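8-demethyl-8-aminoriboflavin-5'-phosphate synthase (Streptomyces davawensis, PDB 5MLD) replaces the C-8 methyl group of riboflavin-5'-phosphate by an amino group taken from glutamate, a step in the biosynthesis of the antibiotic roseoflavin. Local coordinates at residues A[70-75]-A[105-110]; A[127-132]-A[140-145]. All blocks are in the same frame, centred on the assembly; numbering follows the deposited sequence.

Contact 1. Residues A[70-75]-A[105-110]. With 8DP (8-demethyl-8-aminoriboflavin-5'-phosphate), chain L.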
ATOM      1  N   ASP A  70      11.458 -14.057  27.580  1.00 23.60           N
ATOM      2  CA  ASP A  70      11.429 -14.731  26.285  1.00 24.34           C
ATOM      3  C   ASP A  70      12.801 -14.555  25.635  1.00 28.71           C
ATOM      4  O   ASP A  70      13.796 -14.214  26.290  1.00 24.77           O
ATOM      5  CB  ASP A  70      10.251 -14.203  25.444  1.00 25.78           C
ATOM      6  CG  ASP A  70      10.451 -12.762  24.972  1.00 23.16           C
ATOM      7  OD1 ASP A  70      11.422 -12.114  25.390  1.00 21.38           O
ATOM      8  OD2 ASP A  70       9.623 -12.275  24.179  1.00 24.58           O
ATOM      9  N   GLU A  71      12.875 -14.778  24.322  1.00 23.55           N
ATOM     10  CA  GLU A  71      14.130 -14.664  23.590  1.00 21.98           C
ATOM     11  C   GLU A  71      14.278 -13.333  22.861  1.00 19.63           C
ATOM     12  O   GLU A  71      15.188 -13.193  22.034  1.00 22.82           O
ATOM     13  CB  GLU A  71      14.270 -15.801  22.581  1.00 22.45           C
ATOM     14  CG  GLU A  71      14.347 -17.185  23.191  1.00 25.05           C
ATOM     15  CD  GLU A  71      14.592 -18.231  22.132  1.00 27.30           C
ATOM     16  OE1 GLU A  71      15.647 -18.179  21.474  1.00 31.80           O
ATOM     17  OE2 GLU A  71      13.712 -19.076  21.925  1.00 22.70           O
ATOM     18  N   TRP A  72      13.397 -12.374  23.113  1.00 19.68           N
ATOM     19  CA  TRP A  72      13.533 -11.087  22.434  1.00 25.41           C
ATOM     20  C   TRP A  72      14.813 -10.335  22.802  1.00 24.26           C
ATOM     21  O   TRP A  72      15.454  -9.792  21.885  1.00 22.11           O
ATOM     22  CB  TRP A  72      12.292 -10.226  22.694  1.00 22.15           C
ATOM     23  CG  TRP A  72      12.418  -8.844  22.105  1.00 23.54           C
ATOM     24  CD1 TRP A  72      12.390  -7.665  22.791  1.00 25.43           C
ATOM     25  CD2 TRP A  72      12.616  -8.501  20.727  1.00 20.92           C
ATOM     26  NE1 TRP A  72      12.527  -6.608  21.925  1.00 23.79           N
ATOM     27  CE2 TRP A  72      12.678  -7.094  20.652  1.00 24.14           C
ATOM     28  CE3 TRP A  72      12.746  -9.243  19.547  1.00 24.46           C
ATOM     29  CZ2 TRP A  72      12.863  -6.415  19.451  1.00 23.36           C
ATOM     30  CZ3 TRP A  72      12.930  -8.563  18.350  1.00 22.67           C
ATOM     31  CH2 TRP A  72      12.982  -7.163  18.317  1.00 23.27           C
ATOM     32  N   PRO A  73      15.236 -10.241  24.072  1.00 23.39           N
ATOM     33  CA  PRO A  73      16.508  -9.539  24.346  1.00 23.56           C
ATOM     34  C   PRO A  73      17.675 -10.086  23.542  1.00 24.89           C
ATOM     35  O   PRO A  73      18.476  -9.312  22.998  1.00 23.54           O
ATOM     36  CB  PRO A  73      16.701  -9.746  25.856  1.00 22.76           C
ATOM     37  CG  PRO A  73      15.301  -9.840  26.382  1.00 27.37           C
ATOM     38  CD  PRO A  73      14.539 -10.614  25.320  1.00 25.88           C
ATOM     39  N   TRP A  74      17.778 -11.415  23.445  1.00 24.47           N
ATOM     40  CA  TRP A  74      18.804 -12.042  22.617  1.00 25.67           C
ATOM     41  C   TRP A  74      18.725 -11.563  21.165  1.00 24.82           C
ATOM     42  O   TRP A  74      19.738 -11.168  20.575  1.00 23.92           O
ATOM     43  CB  TRP A  74      18.656 -13.563  22.699  1.00 24.54           C
ATOM     44  CG  TRP A  74      19.428 -14.338  21.683  1.00 25.79           C
ATOM     45  CD1 TRP A  74      20.739 -14.710  21.762  1.00 28.32           C
ATOM     46  CD2 TRP A  74      18.931 -14.877  20.440  1.00 24.23           C
ATOM     47  NE1 TRP A  74      21.092 -15.432  20.643  1.00 29.08           N
ATOM     48  CE2 TRP A  74      20.003 -15.545  19.818  1.00 26.86           C
ATOM     49  CE3 TRP A  74      17.691 -14.851  19.798  1.00 22.20           C
ATOM     50  CZ2 TRP A  74      19.871 -16.186  18.581  1.00 30.18           C
ATOM     51  CZ3 TRP A  74      17.564 -15.488  18.568  1.00 25.29           C
ATOM     52  CH2 TRP A  74      18.646 -16.144  17.975  1.00 27.29           C
ATOM     53  N   LEU A  75      17.525 -11.581  20.575  1.00 22.32           N
ATOM     54  CA  LEU A  75      17.397 -11.166  19.177  1.00 20.20           C
ATOM     55  C   LEU A  75      17.614  -9.665  19.014  1.00 20.89           C
ATOM     56  O   LEU A  75      18.251  -9.235  18.044  1.00 22.79           O
ATOM     57  CB  LEU A  75      16.026 -11.567  18.619  1.00 20.16           C
ATOM     58  CG  LEU A  75      15.742 -11.240  17.145  1.00 23.94           C
ATOM     59  CD1 LEU A  75      16.847 -11.717  16.221  1.00 22.89           C
ATOM     60  CD2 LEU A  75      14.382 -11.817  16.700  1.00 23.04           C
ATOM     61  N   GLU A 105       7.072  -4.725  15.102  1.00 17.99           N
ATOM     62  CA  GLU A 105       6.338  -4.091  16.198  1.00 18.51           C
ATOM     63  C   GLU A 105       7.219  -3.921  17.435  1.00 23.85           C
ATOM     64  O   GLU A 105       7.235  -2.852  18.067  1.00 21.55           O
ATOM     65  CB  GLU A 105       5.089  -4.911  16.548  1.00 19.76           C
ATOM     66  CG  GLU A 105       3.925  -4.754  15.577  1.00 20.89           C
ATOM     67  CD  GLU A 105       2.818  -5.762  15.831  1.00 20.12           C
ATOM     68  OE1 GLU A 105       3.075  -6.800  16.514  1.00 17.42           O
ATOM     69  OE2 GLU A 105       1.677  -5.504  15.367  1.00 20.96           O
ATOM     70  N   LYS A 106       7.933  -4.980  17.823  1.00 21.95           N
ATOM     71  CA  LYS A 106       8.783  -4.889  19.007  1.00 22.42           C
ATOM     72  C   LYS A 106       9.981  -3.982  18.772  1.00 25.67           C
ATOM     73  O   LYS A 106      10.404  -3.255  19.687  1.00 21.41           O
ATOM     74  CB  LYS A 106       9.219  -6.286  19.422  1.00 23.30           C
ATOM     75  CG  LYS A 106       8.016  -7.138  19.820  1.00 26.59           C
ATOM     76  CD  LYS A 106       8.406  -8.544  20.247  1.00 26.73           C
ATOM     77  CE  LYS A 106       8.936  -8.616  21.681  1.00 25.01           C
ATOM     78  NZ  LYS A 106       7.867  -8.522  22.700  1.00 23.63           N
ATOM     79  N   LEU A 107      10.516  -3.989  17.555  1.00 21.42           N
ATOM     80  CA  LEU A 107      11.657  -3.138  17.246  1.00 23.32           C
ATOM     81  C   LEU A 107      11.288  -1.660  17.328  1.00 29.68           C
ATOM     82  O   LEU A 107      12.152  -0.822  17.614  1.00 33.35           O
ATOM     83  CB  LEU A 107      12.205  -3.495  15.859  1.00 22.75           C
ATOM     84  CG  LEU A 107      13.634  -3.081  15.522  1.00 29.50           C
ATOM     85  CD1 LEU A 107      14.596  -3.605  16.561  1.00 22.34           C
ATOM     86  CD2 LEU A 107      14.045  -3.565  14.133  1.00 23.83           C
ATOM     87  N   ASN A 108      10.019  -1.315  17.108  0.53 29.96           N
ATOM     88  CA  ASN A 108       9.615   0.088  17.126  0.53 31.47           C
ATOM     89  C   ASN A 108       9.600   0.653  18.537  0.53 34.28           C
ATOM     90  O   ASN A 108       8.747   1.477  18.880  0.53 39.39           O
ATOM     91  CB  ASN A 108       8.243   0.274  16.487  0.53 32.12           C
ATOM     92  CG  ASN A 108       8.335   0.722  15.047  0.53 33.37           C
ATOM     93  OD1 ASN A 108       8.819  -0.011  14.187  0.53 32.79           O
ATOM     94  ND2 ASN A 108       7.861   1.935  14.773  0.53 34.50           N
ATOM     95  N   LEU A 109      10.522   0.191  19.365  0.53 34.18           N
ATOM     96  CA  LEU A 109      10.859   0.865  20.597  0.53 36.38           C
ATOM     97  C   LEU A 109      12.088   1.732  20.435  0.53 35.64           C
ATOM     98  O   LEU A 109      12.461   2.448  21.375  0.53 35.56           O
ATOM     99  CB  LEU A 109      11.107  -0.161  21.712  0.53 34.07           C
ATOM    100  CG  LEU A 109       9.963  -0.950  22.360  0.53 35.86           C
ATOM    101  CD1 LEU A 109      10.098  -0.978  23.889  0.53 36.96           C
ATOM    102  CD2 LEU A 109       8.611  -0.401  21.960  0.53 35.82           C
ATOM    103  N   MET A 110      12.733   1.683  19.277  0.53 34.25           N
ATOM    104  CA  MET A 110      14.049   2.281  19.118  0.53 35.00           C
ATOM    105  C   MET A 110      13.996   3.607  18.358  0.53 32.51           C
ATOM    106  O   MET A 110      14.872   3.888  17.550  0.53 34.27           O
ATOM    107  CB  MET A 110      14.994   1.312  18.386  0.53 34.41           C
ATOM    108  CG  MET A 110      15.053  -0.116  18.926  0.53 32.90           C
ATOM    109  SD  MET A 110      16.123  -0.346  20.363  0.53 39.18           S
ATOM    110  CE  MET A 110      14.896  -0.474  21.665  0.53 36.11           C
TER
HETATM  111  C4  8DP L 301      -1.549   2.784  17.431  1.00 24.83           C
HETATM  112  C5  8DP L 301      -0.345   3.705  17.399  1.00 19.09           C
HETATM  113  C8  8DP L 301       2.674   0.783  18.094  1.00 23.06           C
HETATM  114  N3  8DP L 301       2.157   2.171  14.243  1.00 19.54           N
HETATM  115  C2  8DP L 301      -3.370   2.549  19.188  1.00 27.62           C
HETATM  116  N2  8DP L 301       2.878   0.284  19.435  1.00 22.33           N
HETATM  117  N1  8DP L 301       0.570   3.179  16.298  1.00 22.38           N
HETATM  118  C6  8DP L 301       1.506   2.226  16.543  1.00 20.29           C
HETATM  119  O6  8DP L 301      -1.101   2.569  19.812  1.00 29.51           O
HETATM  120  N4  8DP L 301      -0.514   4.549  14.768  1.00 20.21           N
HETATM  121  C12 8DP L 301       2.314   1.717  15.492  1.00 21.64           C
HETATM  122  C13 8DP L 301       0.416   3.614  15.031  1.00 21.52           C
HETATM  123  C14 8DP L 301       1.214   3.106  13.996  1.00 20.59           C
HETATM  124  C15 8DP L 301       1.009   3.589  12.697  1.00 20.03           C
HETATM  125  C16 8DP L 301      -0.674   4.985  13.536  1.00 22.68           C
HETATM  126  C1  8DP L 301      -3.721   1.579  20.337  1.00 22.98           C
HETATM  127  C3  8DP L 301      -1.954   2.165  18.777  1.00 33.24           C
HETATM  128  C7  8DP L 301       1.686   1.750  17.842  1.00 23.17           C
HETATM  129  C9  8DP L 301       3.466   0.273  17.028  1.00 19.70           C
HETATM  130  O1  8DP L 301      -5.286   0.267  22.609  1.00 22.21           O
HETATM  131  P1  8DP L 301      -5.294  -0.344  21.168  1.00 19.88           P
HETATM  132  O2  8DP L 301      -4.251  -1.465  21.081  1.00 22.72           O
HETATM  133  O3  8DP L 301      -6.715  -0.817  20.782  1.00 16.69           O
HETATM  134  O4  8DP L 301      -4.929   0.799  20.046  1.00 20.56           O
HETATM  135  O5  8DP L 301      -4.326   2.509  18.171  1.00 27.77           O
HETATM  136  O7  8DP L 301      -2.229   2.488  16.431  1.00 19.86           O
HETATM  137  C10 8DP L 301       4.508  -0.771  17.321  1.00 25.06           C
HETATM  138  C11 8DP L 301       3.297   0.739  15.744  1.00 21.67           C
HETATM  139  O8  8DP L 301       1.768   3.106  11.606  1.00 20.66           O
HETATM  140  N5  8DP L 301       0.069   4.527  12.505  1.00 20.94           N
HETATM  141  O9  8DP L 301      -1.648   5.971  13.245  1.00 20.91           O
HETATM  142  O   HOH W   1       9.339  -9.597  24.816  1.00 24.44           O
HETATM  143  O   HOH W   2      11.648  -3.908  22.056  1.00 31.76           O

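Contact 2. Residues A[127-132]-A[140-145]. With 8DP (8-demethyl-8-aminoriboflavin-5'-phosphate), chain I.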
ATOM      1  N   ALA A 127      19.693  -1.292   5.582  1.00 18.33           N
ATOM      2  CA  ALA A 127      18.658  -2.304   5.422  1.00 18.80           C
ATOM      3  C   ALA A 127      18.595  -2.796   3.984  1.00 19.29           C
ATOM      4  O   ALA A 127      18.763  -2.024   3.033  1.00 17.13           O
ATOM      5  CB  ALA A 127      17.280  -1.772   5.838  1.00 18.51           C
ATOM      6  N   GLY A 128      18.350  -4.102   3.845  1.00 19.76           N
ATOM      7  CA  GLY A 128      18.010  -4.688   2.570  1.00 21.38           C
ATOM      8  C   GLY A 128      16.847  -5.638   2.766  1.00 19.74           C
ATOM      9  O   GLY A 128      16.410  -5.894   3.891  1.00 20.58           O
ATOM     10  N   LEU A 129      16.357  -6.168   1.658  1.00 15.64           N
ATOM     11  CA  LEU A 129      15.139  -6.955   1.713  1.00 17.87           C
ATOM     12  C   LEU A 129      15.253  -8.108   0.728  1.00 16.45           C
ATOM     13  O   LEU A 129      15.680  -7.901  -0.411  1.00 18.84           O
ATOM     14  CB  LEU A 129      13.956  -6.058   1.378  1.00 24.93           C
ATOM     15  CG  LEU A 129      12.553  -6.476   1.743  1.00 25.92           C
ATOM     16  CD1 LEU A 129      12.452  -6.710   3.251  1.00 27.83           C
ATOM     17  CD2 LEU A 129      11.684  -5.333   1.327  1.00 20.72           C
ATOM     18  N   LEU A 130      14.904  -9.315   1.177  1.00 14.57           N
ATOM     19  CA  LEU A 130      14.681 -10.464   0.306  1.00 16.45           C
ATOM     20  C   LEU A 130      13.230 -10.901   0.462  1.00 17.00           C
ATOM     21  O   LEU A 130      12.745 -11.038   1.590  1.00 19.82           O
ATOM     22  CB  LEU A 130      15.619 -11.622   0.656  1.00 18.40           C
ATOM     23  CG  LEU A 130      17.127 -11.348   0.538  1.00 13.89           C
ATOM     24  CD1 LEU A 130      17.897 -12.518   1.076  1.00 16.24           C
ATOM     25  CD2 LEU A 130      17.547 -11.053  -0.923  1.00 16.53           C
ATOM     26  N   MET A 131      12.522 -11.107  -0.653  1.00 18.64           N
ATOM     27  CA  MET A 131      11.106 -11.460  -0.561  1.00 17.13           C
ATOM     28  C   MET A 131      10.779 -12.608  -1.504  1.00 16.77           C
ATOM     29  O   MET A 131      11.361 -12.733  -2.588  1.00 16.77           O
ATOM     30  CB  MET A 131      10.193 -10.268  -0.883  1.00 16.88           C
ATOM     31  CG  MET A 131      10.214  -9.150   0.134  1.00 22.11           C
ATOM     32  SD  MET A 131       9.424  -7.692  -0.548  1.00 20.00           S
ATOM     33  CE  MET A 131      10.582  -7.163  -1.796  1.00 20.00           C
ATOM     34  N   CYS A 132       9.816 -13.432  -1.099  1.00 16.91           N
ATOM     35  CA  CYS A 132       9.368 -14.550  -1.926  1.00 14.19           C
ATOM     36  C   CYS A 132       7.850 -14.608  -1.857  1.00 15.86           C
ATOM     37  O   CYS A 132       7.294 -14.687  -0.766  1.00 17.56           O
ATOM     38  CB  CYS A 132       9.965 -15.874  -1.437  1.00 20.75           C
ATOM     39  SG  CYS A 132       9.854 -17.083  -2.712  1.00 27.19           S
ATOM     40  N   HIS A 140       5.021  -3.687  -3.004  1.00 15.36           N
ATOM     41  CA  HIS A 140       4.182  -3.181  -1.919  1.00 20.19           C
ATOM     42  C   HIS A 140       4.807  -3.480  -0.556  1.00 18.28           C
ATOM     43  O   HIS A 140       4.907  -2.598   0.308  1.00 17.31           O
ATOM     44  CB  HIS A 140       2.785  -3.799  -2.040  1.00 18.83           C
ATOM     45  CG  HIS A 140       1.799  -3.295  -1.029  1.00 21.44           C
ATOM     46  ND1 HIS A 140       0.636  -3.971  -0.729  1.00 25.73           N
ATOM     47  CD2 HIS A 140       1.790  -2.175  -0.267  1.00 23.40           C
ATOM     48  CE1 HIS A 140      -0.042  -3.294   0.184  1.00 22.94           C
ATOM     49  NE2 HIS A 140       0.632  -2.197   0.473  1.00 22.48           N
ATOM     50  N   VAL A 141       5.263  -4.718  -0.355  1.00 17.48           N
ATOM     51  CA  VAL A 141       5.901  -5.068   0.907  1.00 13.18           C
ATOM     52  C   VAL A 141       7.189  -4.283   1.091  1.00 18.38           C
ATOM     53  O   VAL A 141       7.482  -3.798   2.193  1.00 16.11           O
ATOM     54  CB  VAL A 141       6.155  -6.589   0.973  1.00 17.00           C
ATOM     55  CG1 VAL A 141       6.938  -6.931   2.209  1.00 15.35           C
ATOM     56  CG2 VAL A 141       4.830  -7.338   0.983  1.00 16.56           C
ATOM     57  N   ALA A 142       7.974  -4.145   0.020  1.00 15.92           N
ATOM     58  CA  ALA A 142       9.225  -3.402   0.120  1.00 16.84           C
ATOM     59  C   ALA A 142       8.962  -1.973   0.548  1.00 18.16           C
ATOM     60  O   ALA A 142       9.648  -1.448   1.430  1.00 17.42           O
ATOM     61  CB  ALA A 142       9.981  -3.438  -1.213  1.00 19.48           C
ATOM     62  N   GLY A 143       7.943  -1.344  -0.026  1.00 17.63           N
ATOM     63  CA  GLY A 143       7.628   0.019   0.375  1.00 18.80           C
ATOM     64  C   GLY A 143       7.289   0.102   1.850  1.00 20.83           C
ATOM     65  O   GLY A 143       7.815   0.950   2.576  1.00 21.12           O
ATOM     66  N   THR A 144       6.428  -0.805   2.319  1.00 16.57           N
ATOM     67  CA  THR A 144       5.992  -0.759   3.715  1.00 17.27           C
ATOM     68  C   THR A 144       7.142  -1.068   4.674  1.00 17.05           C
ATOM     69  O   THR A 144       7.367  -0.339   5.648  1.00 18.43           O
ATOM     70  CB  THR A 144       4.829  -1.737   3.921  1.00 22.16           C
ATOM     71  OG1 THR A 144       3.738  -1.340   3.085  1.00 21.89           O
ATOM     72  CG2 THR A 144       4.361  -1.690   5.347  1.00 19.42           C
ATOM     73  N   VAL A 145       7.897  -2.133   4.406  1.00 14.14           N
ATOM     74  CA  VAL A 145       8.939  -2.548   5.345  1.00 15.19           C
ATOM     75  C   VAL A 145      10.103  -1.561   5.343  1.00 20.86           C
ATOM     76  O   VAL A 145      10.610  -1.175   6.404  1.00 17.55           O
ATOM     77  CB  VAL A 145       9.417  -3.969   5.020  1.00 19.07           C
ATOM     78  CG1 VAL A 145      10.629  -4.329   5.864  1.00 17.71           C
ATOM     79  CG2 VAL A 145       8.284  -4.973   5.219  1.00 16.51           C
TER
HETATM   80  C4  8DP I 301       3.651 -17.304  -0.206  1.00 24.32           C
HETATM   81  C5  8DP I 301       2.325 -17.558  -0.932  1.00 16.85           C
HETATM   82  C8  8DP I 301      -0.083 -18.061   2.549  1.00 18.28           C
HETATM   83  N3  8DP I 301      -0.351 -14.473   0.461  1.00 17.75           N
HETATM   84  C2  8DP I 301       5.759 -18.776   0.023  1.00 31.54           C
HETATM   85  N2  8DP I 301      -0.031 -19.279   3.319  1.00 20.46           N
HETATM   86  N1  8DP I 301       1.356 -16.486  -0.452  1.00 18.08           N
HETATM   87  C6  8DP I 301       0.626 -16.667   0.677  1.00 17.90           C
HETATM   88  O6  8DP I 301       3.621 -19.658   0.413  1.00 29.79           O
HETATM   89  N4  8DP I 301       1.987 -15.107  -2.249  1.00 16.45           N
HETATM   90  C12 8DP I 301      -0.254 -15.656   1.123  1.00 17.72           C
HETATM   91  C13 8DP I 301       1.260 -15.308  -1.122  1.00 18.15           C
HETATM   92  C14 8DP I 301       0.407 -14.298  -0.657  1.00 17.66           C
HETATM   93  C15 8DP I 301       0.348 -13.105  -1.389  1.00 17.03           C
HETATM   94  C16 8DP I 301       1.900 -13.968  -2.905  1.00 15.40           C
HETATM   95  C1  8DP I 301       6.405 -19.585   1.153  1.00 19.02           C
HETATM   96  C3  8DP I 301       4.346 -18.468   0.518  1.00 32.91           C
HETATM   97  C7  8DP I 301       0.692 -17.896   1.383  1.00 17.69           C
HETATM   98  C9  8DP I 301      -0.955 -17.021   2.983  1.00 17.77           C
HETATM   99  O1  8DP I 301       9.753 -19.337   3.105  1.00 16.05           O
HETATM  100  P1  8DP I 301       8.325 -19.864   2.844  1.00 17.23           P
HETATM  101  O2  8DP I 301       8.401 -21.364   2.392  1.00 17.43           O
HETATM  102  O3  8DP I 301       7.437 -19.720   4.073  1.00 14.90           O
HETATM  103  O4  8DP I 301       7.695 -19.028   1.613  1.00 18.76           O
HETATM  104  O5  8DP I 301       6.544 -17.664  -0.230  1.00 23.59           O
HETATM  105  O7  8DP I 301       4.197 -16.184  -0.170  1.00 16.96           O
HETATM  106  C10 8DP I 301      -1.800 -17.184   4.229  1.00 22.89           C
HETATM  107  C11 8DP I 301      -1.024 -15.845   2.280  1.00 18.12           C
HETATM  108  O8  8DP I 301      -0.469 -12.052  -0.980  1.00 18.70           O
HETATM  109  N5  8DP I 301       1.099 -12.969  -2.489  1.00 14.61           N
HETATM  110  O9  8DP I 301       2.660 -13.728  -4.077  1.00 16.45           O

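Contact 1. Residues A[70-75]-A[105-110]
Trp72, in the first turn of helix 72-81, faces Lys106 in the last turn of helix 98-107, and their CA atoms, 8.5 Å apart, are the nearest across the two segments. The indole and the lysine chain lie antiparallel alongside each other. With CG anti to the backbone N (chi1 176°), the indole reaches out to the neighbouring helix and offers one face to Lys106. Lys106 CB lies over the rim of the six-membered ring, 3.6 Å from Trp72 CZ2. A bend at chi3 (79°) carries Lys106 CE over the five-membered ring, 3.5 Å from Trp72 CG in a CH-pi contact, and one at chi4 (76°) sets NZ above the same ring. Lys106 NZ completes a cation-pi pair, 4.8 Å from the centroid of that ring. The ammonium group also gives a hydrogen bond to the carbonyl O of Glu50, and one water links it to Asp70 OD2, which itself accepts from Glu50 N. Asp70 OD2 and Lys106 NZ, 4.4 Å apart, are too far for a salt bridge; the water spans the gap, and their opposite charges probably still attract. A second water accepts from Trp72 NE1 and donates to Lys106 O, 2.8 Å from each, so that the indole N-H is satisfied. Farther in, Trp72 CH2 touches Leu107 CD1 at 4.3 Å. Asp70 OD1 accepts from Trp72 N, met from above the carboxylate plane: an Asx turn leading into helix 72-81, joined here to helix 98-107 within the flavodoxin-like fold.

Contact 2. Residues A[127-132]-A[140-145]
Leu129 and Met131 project from one face of strand 125-132 onto helix 138-152. The two elements are the first strand and the helix of a beta-alpha-beta unit of the flavodoxin-like fold, the helix running back against the strand with segment axes 9.8 Å apart at closest and 148° between their directions. Leu129 gives two methyl contacts, chi1 (-162°) and chi2 (58°) spreading its branches. Its CD2 presses on the helix backbone, 3.4 Å from Ala142 CA, closer than usual van der Waals contact, with only a methyl on Ala142 to make room. The other branch, CD1, reaches Val145 CG1 at 4.0 Å, nearly one turn farther on. Met131 adds one contact through its sulfur and one through its methyl: SD lies 3.8 Å from Val141 CB, and a bend at chi3 turns CE to Ala142 CB, also at 3.8 Å. Ala142 CB is thus met by both strand residues. Towards the ligand, Cys132 ends the strand with its carbonyl O 3.1 Å from O5 of the bound aminoflavin, and its side chain meets Gln20 and Thr21 of helix 20-34. On the helix, His140 ND1 is hydrogen-bonded to Asn94, while its NE2 pairs with His140 NE2 of the second subunit. Between the segments the contact is wholly apolar and buried; the polar contacts named lie at the strand's C-terminal end, beside the flavin, and at His140 on the subunit interface.

How the contacts relate
Contact 1 closes before contact 2 opens: helix 98-107 is followed in the chain by strand 125-132, so the two are successive pieces of the same flavodoxin-like domain. Their centres lie 19 Å apart and their nearest atoms about 8 Å, without touching. Helix 138-152 touches both: contact 2 uses its segment 140-145, and Leu107 of contact 1 packs on Leu152 at its end. Each contact borders a different aminoflavin. At contact 2, Cys132 belongs to the pocket of its own chain; at contact 1, Glu105 and Asn108 lie beside a ligand held mainly by the second subunit, with Glu105 O 3.5 Å from its C10. The tetramer thus brings segment 105-110 to a neighbour's pocket.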